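Local structure of sulfur carrier protein CysO (Mycobacterium tuberculosis, 3DWG) at residues S6-L11 / I86-A91. The protein probably donates sulfur, in its C-terminally thiocarboxylated form, to the CysM-dependent pathway of L-cysteine biosynthesis. Residues are numbered along the deposited sequence; the frame is centred on the assembly and turned at random. Where two conformers were deposited one is given.
Sequences SIPTIL and ILPAVA
Ile-86 N donates to Ser-6 O (3.2 Å, N-H...O angle 155°): the last direct backbone bond between parallel strands 3-6 and 83-88, the first and last strands of the chain, paired side by side in this ubiquitin-like fold. The Ile-86 side chain reaches three residues of 6-11. Its CB lies 3.8 Å from Pro-8 CD; CG2, set anti to the backbone N, extends to Leu-11 CD1 at 4.0 Å, the two side chains crossing at about a right angle; CD1 only loosely approaches Ile-7 CD1 (4.5 Å). Leu-46 of helix 42-46 touches both Ile-86 and Leu-11 and so extends this apolar cluster. Ile-86 O sits against the CB-CG-CD side of the Pro-8 ring, 3.2 Å from CD, where proline has no N-H to offer. Instead a water gives it a hydrogen at 2.7 Å and also bonds Ser-6 OG at 2.8 Å. Leu-87 turns its CB from the loop, its side chain meeting Tyr-62 and an aromatic residue of the partner protein's chain. Pro-88 closes the contact, its CD 3.9 Å from Pro-8 CB. Proline ends the direct pairing, water bridges the strands once more, and apolar contacts hold residues 7-11 against the strand from which residues 89-91 continue along another protein's chain.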
ATOM      1  N   SER C   6     -20.519 -15.265  20.650  1.00 19.84           N
ATOM      2  CA  SER C   6     -20.828 -15.306  19.219  1.00 18.79           C
ATOM      3  C   SER C   6     -20.614 -16.724  18.734  1.00 19.08           C
ATOM      4  O   SER C   6     -19.490 -17.309  18.851  1.00 19.24           O
ATOM      5  CB  SER C   6     -19.952 -14.301  18.451  1.00 19.62           C
ATOM      6  OG  SER C   6     -19.847 -14.588  17.066  1.00 21.70           O
ATOM      7  N   ILE C   7     -21.664 -17.267  18.107  1.00 18.78           N
ATOM      8  CA  ILE C   7     -21.675 -18.616  17.669  1.00 19.08           C
ATOM      9  C   ILE C   7     -21.530 -18.669  16.134  1.00 19.83           C
ATOM     10  O   ILE C   7     -22.373 -18.113  15.416  1.00 20.75           O
ATOM     11  CB  ILE C   7     -23.025 -19.315  18.083  1.00 19.56           C
ATOM     12  CG1 ILE C   7     -23.318 -19.103  19.588  1.00 19.23           C
ATOM     13  CG2 ILE C   7     -23.011 -20.719  17.598  1.00 20.03           C
ATOM     14  CD1 ILE C   7     -22.378 -19.879  20.518  1.00 19.99           C
ATOM     15  N   PRO C   8     -20.488 -19.343  15.645  1.00 19.70           N
ATOM     16  CA  PRO C   8     -20.286 -19.404  14.202  1.00 20.39           C
ATOM     17  C   PRO C   8     -21.353 -20.270  13.567  1.00 21.68           C
ATOM     18  O   PRO C   8     -22.007 -21.093  14.219  1.00 21.73           O
ATOM     19  CB  PRO C   8     -18.887 -20.032  14.052  1.00 21.16           C
ATOM     20  CG  PRO C   8     -18.791 -20.943  15.313  1.00 19.48           C
ATOM     21  CD  PRO C   8     -19.449 -20.108  16.385  1.00 19.44           C
ATOM     22  N   THR C   9     -21.542 -20.103  12.264  1.00 21.18           N
ATOM     23  CA  THR C   9     -22.631 -20.810  11.570  0.50 22.62           C
ATOM     24  C   THR C   9     -22.607 -22.315  11.777  1.00 22.88           C
ATOM     25  O   THR C   9     -23.662 -22.941  11.975  1.00 24.07           O
ATOM     26  CB  THR C   9     -22.620 -20.397  10.080  0.50 22.72           C
ATOM     27  OG1 THR C   9     -22.905 -19.005  10.045  0.50 21.27           O
ATOM     28  CG2 THR C   9     -23.700 -21.137   9.271  0.50 22.24           C
ATOM     29  N   ILE C  10     -21.414 -22.910  11.750  1.00 23.09           N
ATOM     30  CA  ILE C  10     -21.269 -24.352  11.876  1.00 24.72           C
ATOM     31  C   ILE C  10     -21.794 -24.923  13.217  1.00 24.63           C
ATOM     32  O   ILE C  10     -22.191 -26.081  13.271  1.00 25.99           O
ATOM     33  CB  ILE C  10     -19.839 -24.763  11.588  1.00 26.27           C
ATOM     34  CG1 ILE C  10     -19.733 -26.262  11.428  1.00 29.87           C
ATOM     35  CG2 ILE C  10     -18.851 -24.188  12.657  1.00 23.73           C
ATOM     36  CD1 ILE C  10     -18.327 -26.747  11.175  1.00 33.62           C
ATOM     37  N   LEU C  11     -21.836 -24.094  14.249  1.00 24.13           N
ATOM     38  CA  LEU C  11     -22.298 -24.577  15.566  1.00 24.04           C
ATOM     39  C   LEU C  11     -23.708 -24.180  15.925  1.00 25.59           C
ATOM     40  O   LEU C  11     -24.228 -24.530  17.022  1.00 24.15           O
ATOM     41  CB  LEU C  11     -21.354 -24.109  16.681  1.00 23.57           C
ATOM     42  CG  LEU C  11     -19.915 -24.612  16.597  1.00 24.47           C
ATOM     43  CD1 LEU C  11     -19.149 -23.954  17.730  1.00 28.79           C
ATOM     44  CD2 LEU C  11     -19.941 -26.160  16.698  1.00 27.41           C
ATOM     45  N   ILE C  86     -16.278 -17.375  19.085  1.00 16.16           N
ATOM     46  CA  ILE C  86     -15.850 -18.691  18.680  1.00 16.29           C
ATOM     47  C   ILE C  86     -15.789 -18.748  17.148  1.00 17.97           C
ATOM     48  O   ILE C  86     -16.783 -18.416  16.495  1.00 18.28           O
ATOM     49  CB  ILE C  86     -16.898 -19.776  19.201  1.00 16.93           C
ATOM     50  CG1 ILE C  86     -16.976 -19.647  20.733  1.00 18.18           C
ATOM     51  CG2 ILE C  86     -16.526 -21.145  18.753  1.00 18.16           C
ATOM     52  CD1 ILE C  86     -18.030 -20.595  21.298  1.00 19.23           C
ATOM     53  N   LEU C  87     -14.663 -19.186  16.612  1.00 17.03           N
ATOM     54  CA  LEU C  87     -14.537 -19.231  15.119  1.00 16.94           C
ATOM     55  C   LEU C  87     -13.764 -20.497  14.726  1.00 17.90           C
ATOM     56  O   LEU C  87     -12.797 -20.868  15.416  1.00 17.44           O
ATOM     57  CB  LEU C  87     -13.708 -18.027  14.633  1.00 18.48           C
ATOM     58  CG  LEU C  87     -14.352 -16.667  14.784  1.00 20.69           C
ATOM     59  CD1 LEU C  87     -13.382 -15.548  14.524  1.00 23.26           C
ATOM     60  CD2 LEU C  87     -15.578 -16.587  13.818  1.00 18.76           C
ATOM     61  N   PRO C  88     -14.156 -21.155  13.635  1.00 16.55           N
ATOM     62  CA  PRO C  88     -13.328 -22.233  13.088  1.00 16.99           C
ATOM     63  C   PRO C  88     -12.080 -21.627  12.432  1.00 17.04           C
ATOM     64  O   PRO C  88     -12.066 -20.435  12.075  1.00 17.20           O
ATOM     65  CB  PRO C  88     -14.190 -22.840  11.940  1.00 19.81           C
ATOM     66  CG  PRO C  88     -15.066 -21.793  11.575  1.00 20.08           C
ATOM     67  CD  PRO C  88     -15.289 -20.815  12.739  1.00 18.61           C
ATOM     68  N   ALA C  89     -11.058 -22.454  12.339  1.00 16.98           N
ATOM     69  CA  ALA C  89      -9.763 -22.009  11.770  1.00 16.68           C
ATOM     70  C   ALA C  89      -9.827 -21.820  10.257  1.00 17.85           C
ATOM     71  O   ALA C  89     -10.000 -22.778   9.564  1.00 18.06           O
ATOM     72  CB  ALA C  89      -8.715 -23.007  12.075  1.00 17.32           C
ATOM     73  N   VAL C  90      -9.768 -20.549   9.845  1.00 18.64           N
ATOM     74  CA  VAL C  90      -9.731 -20.167   8.430  1.00 20.58           C
ATOM     75  C   VAL C  90      -8.483 -19.263   8.277  1.00 19.31           C
ATOM     76  O   VAL C  90      -8.387 -18.169   8.897  1.00 19.46           O
ATOM     77  CB  VAL C  90     -10.987 -19.399   8.063  1.00 19.23           C
ATOM     78  CG1 VAL C  90     -10.806 -18.664   6.679  1.00 23.37           C
ATOM     79  CG2 VAL C  90     -12.216 -20.340   8.055  1.00 20.32           C
ATOM     80  N   ALA C  91      -7.564 -19.730   7.445  1.00 22.35           N
ATOM     81  CA  ALA C  91      -6.334 -18.986   7.104  1.00 22.38           C
ATOM     82  C   ALA C  91      -6.692 -17.588   6.556  1.00 21.88           C
ATOM     83  O   ALA C  91      -7.559 -17.460   5.661  1.00 23.34           O
ATOM     84  CB  ALA C  91      -5.529 -19.770   6.091  1.00 24.24           C
TER
HETATM   85  O   HOH W   1     -18.545 -16.537  15.551  1.00 22.07           O